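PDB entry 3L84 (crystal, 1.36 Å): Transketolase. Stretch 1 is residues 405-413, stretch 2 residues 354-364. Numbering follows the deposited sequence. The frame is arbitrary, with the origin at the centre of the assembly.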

# COMPACT_ATOMS: atom_id res chain seq x y z
N GLY A 405 -21.14 -11.65 -9.39
CA GLY A 405 -21.69 -12.80 -10.08
C GLY A 405 -21.68 -12.69 -11.59
O GLY A 405 -21.82 -13.71 -12.26
N ILE A 406 -21.61 -11.48 -12.14
CA ILE A 406 -21.78 -11.25 -13.57
C ILE A 406 -20.70 -10.34 -14.21
O ILE A 406 -20.81 -10.06 -15.44
CB ILE A 406 -23.18 -10.66 -13.87
CG1 ILE A 406 -23.41 -9.35 -13.10
CG2 ILE A 406 -24.26 -11.71 -13.61
CD1 ILE A 406 -24.62 -8.52 -13.61
N PHE A 407 -19.68 -9.95 -13.47
CA PHE A 407 -18.71 -8.96 -13.95
C PHE A 407 -17.29 -9.48 -14.04
O PHE A 407 -16.88 -10.37 -13.28
CB PHE A 407 -18.71 -7.70 -13.08
CG PHE A 407 -20.03 -6.98 -13.03
CD1 PHE A 407 -20.56 -6.42 -14.17
CD2 PHE A 407 -20.76 -6.93 -11.87
CE1 PHE A 407 -21.78 -5.76 -14.14
CE2 PHE A 407 -21.99 -6.28 -11.82
CZ PHE A 407 -22.49 -5.71 -12.99
N LEU A 408 -16.57 -8.91 -15.00
CA LEU A 408 -15.14 -9.16 -15.26
C LEU A 408 -14.45 -7.79 -15.18
O LEU A 408 -14.43 -7.07 -16.20
CB LEU A 408 -14.99 -9.77 -16.65
CG LEU A 408 -15.56 -11.17 -16.77
CD1 LEU A 408 -15.82 -11.52 -18.23
CD2 LEU A 408 -14.65 -12.17 -16.13
N PRO A 409 -13.94 -7.42 -14.01
CA PRO A 409 -13.44 -6.06 -13.83
C PRO A 409 -11.95 -5.92 -14.05
O PRO A 409 -11.17 -6.85 -13.84
CB PRO A 409 -13.76 -5.78 -12.37
CG PRO A 409 -13.50 -7.10 -11.73
CD PRO A 409 -14.02 -8.12 -12.72
N PHE A 410 -11.55 -4.71 -14.44
CA PHE A 410 -10.13 -4.34 -14.46
C PHE A 410 -9.89 -3.05 -13.70
O PHE A 410 -10.71 -2.14 -13.68
CB PHE A 410 -9.54 -4.25 -15.90
CG PHE A 410 -10.03 -3.09 -16.73
CD1 PHE A 410 -9.43 -1.82 -16.62
CD2 PHE A 410 -11.12 -3.24 -17.56
CE1 PHE A 410 -9.91 -0.76 -17.39
CE2 PHE A 410 -11.59 -2.18 -18.33
CZ PHE A 410 -10.98 -0.95 -18.23
N SER A 411 -8.74 -3.02 -13.00
CA SER A 411 -8.22 -1.88 -12.24
C SER A 411 -6.96 -1.40 -12.89
O SER A 411 -6.09 -2.22 -13.19
CB SER A 411 -7.86 -2.31 -10.80
OG SER A 411 -9.00 -2.80 -10.11
N ALA A 412 -6.80 -0.09 -13.11
CA ALA A 412 -5.64 0.45 -13.80
C ALA A 412 -4.98 1.58 -13.06
O ALA A 412 -5.65 2.47 -12.53
CB ALA A 412 -6.01 0.88 -15.24
N THR A 413 -3.65 1.58 -13.08
CA THR A 413 -2.85 2.70 -12.62
C THR A 413 -1.43 2.54 -13.16
O THR A 413 -1.13 1.57 -13.90
CB THR A 413 -2.86 2.82 -11.06
OG1 THR A 413 -2.14 4.00 -10.66
CG2 THR A 413 -2.27 1.58 -10.36
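Stretch 2, residues 354-364: NLEGFLGGSAD

Stretch 2 leaves a helix at Leu355, passes through a type I turn from Leu355 to Phe358, closed by Phe358 N to Leu355 O at 3.1 Å, and then extends as a strand, 358-362. This strand runs parallel to strand 408-413, their axes crossing at -15° with a closest approach of 4.7 Å. Leu408 pairs with Phe358, Pro409 with Leu359, Phe410 with Gly360, Ser411 with Gly361 and Ala412 with Ser362.

The backbone hydrogen bonds form the staggered ladder of a parallel sheet. Leu408 N donates to Gly357 O (2.9 Å), Leu359 N to Leu408 O (3.2 Å), Phe410 N to Leu359 O (3.0 Å), Gly361 N to Phe410 O (3.2 Å) and Ala363 N to Ala412 O (3.1 Å); the bond from Ala412 N to Gly361 O (3.0 Å) is weak, its angle only 122°. Pro409, lacking an amide hydrogen, costs the ladder nothing, because its position calls for no donor to stretch 2; instead its CA lies 3.2 Å from Leu359 O in a CA-H...O contact.

The glycines let the chains and rings come close. A CB on Gly357 would clash with Ile406 O, and one on Gly360 with Phe410 O; Gly360 also has backbone angles that themselves call for glycine. With no side chain there, the Phe410 ring (chi1 p) folds over the neighbouring strand, and Gly360 CA sits 3.7 Å from its centroid in a CH-pi contact over the face.

Apolar side chains fill in around this. Phe410 CD2 meets Phe358 CE2 at 3.6 Å, the rings oblique, while Leu408 CB packs 3.9 Å from Phe358 CD1 on the same sheet face. Leu359 projects from the other face, its CD2 4.0 Å from Phe407 CD1.

Finally, a water bridges Ala363 O and Thr413 OG1, 2.8 Å from each.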

# COMPACT_ATOMS: atom_id res chain seq x y z
N ASN A 354 -17.06 -7.35 -26.73
CA ASN A 354 -17.45 -8.76 -26.83
C ASN A 354 -18.09 -9.31 -25.56
O ASN A 354 -18.80 -10.31 -25.63
CB ASN A 354 -16.24 -9.64 -27.18
CG ASN A 354 -15.90 -9.65 -28.66
OD1 ASN A 354 -16.43 -10.45 -29.44
ND2 ASN A 354 -15.05 -8.74 -29.08
N LEU A 355 -17.87 -8.66 -24.42
CA LEU A 355 -18.26 -9.21 -23.13
C LEU A 355 -19.10 -8.17 -22.41
O LEU A 355 -18.59 -7.15 -21.94
CB LEU A 355 -17.03 -9.57 -22.31
CG LEU A 355 -16.14 -10.68 -22.88
CD1 LEU A 355 -14.81 -10.71 -22.17
CD2 LEU A 355 -16.80 -12.06 -22.87
N GLU A 356 -20.40 -8.43 -22.27
CA GLU A 356 -21.28 -7.45 -21.67
C GLU A 356 -20.96 -7.15 -20.20
O GLU A 356 -21.29 -6.07 -19.71
CB GLU A 356 -22.74 -7.90 -21.84
CG GLU A 356 -23.23 -7.75 -23.29
CD GLU A 356 -24.37 -8.67 -23.66
OE1 GLU A 356 -24.24 -9.88 -23.44
OE2 GLU A 356 -25.41 -8.19 -24.20
N GLY A 357 -20.30 -8.07 -19.51
CA GLY A 357 -19.92 -7.87 -18.14
C GLY A 357 -18.50 -7.37 -17.90
O GLY A 357 -18.10 -7.22 -16.74
N PHE A 358 -17.72 -7.12 -18.97
CA PHE A 358 -16.36 -6.61 -18.85
C PHE A 358 -16.37 -5.10 -18.72
O PHE A 358 -16.90 -4.41 -19.56
CB PHE A 358 -15.56 -7.05 -20.07
CG PHE A 358 -14.10 -6.78 -19.97
CD1 PHE A 358 -13.22 -7.74 -19.46
CD2 PHE A 358 -13.57 -5.57 -20.40
CE1 PHE A 358 -11.86 -7.49 -19.39
CE2 PHE A 358 -12.19 -5.33 -20.34
CZ PHE A 358 -11.36 -6.29 -19.81
N LEU A 359 -15.77 -4.57 -17.66
CA LEU A 359 -15.78 -3.14 -17.41
C LEU A 359 -14.66 -2.83 -16.43
O LEU A 359 -13.99 -3.73 -15.92
CB LEU A 359 -17.14 -2.66 -16.87
CG LEU A 359 -17.44 -2.85 -15.36
CD1 LEU A 359 -18.87 -2.29 -15.05
CD2 LEU A 359 -17.31 -4.25 -14.84
N GLY A 360 -14.42 -1.55 -16.19
CA GLY A 360 -13.38 -1.18 -15.24
C GLY A 360 -12.99 0.25 -15.42
O GLY A 360 -13.72 1.06 -16.01
N GLY A 361 -11.81 0.57 -14.93
CA GLY A 361 -11.35 1.94 -15.04
C GLY A 361 -10.01 2.14 -14.41
O GLY A 361 -9.32 1.16 -14.04
N SER A 362 -9.65 3.40 -14.30
CA SER A 362 -8.34 3.84 -13.81
C SER A 362 -8.54 4.75 -12.61
O SER A 362 -9.59 5.39 -12.41
CB SER A 362 -7.65 4.61 -14.95
OG SER A 362 -6.39 5.15 -14.53
N ALA A 363 -7.48 4.85 -11.81
CA ALA A 363 -7.42 5.79 -10.70
C ALA A 363 -6.94 7.15 -11.19
O ALA A 363 -5.79 7.55 -10.98
CB ALA A 363 -6.53 5.23 -9.55
N ASP A 364 -7.80 7.83 -11.93
CA ASP A 364 -7.56 9.13 -12.52
C ASP A 364 -6.39 9.16 -13.49
O ASP A 364 -5.69 10.17 -13.56
CB ASP A 364 -7.34 10.24 -11.49
CG ASP A 364 -7.50 11.66 -12.09
OD1 ASP A 364 -8.48 11.88 -12.83
OD2 ASP A 364 -6.64 12.53 -11.82
O HOH W 1 -3.39 6.38 -10.06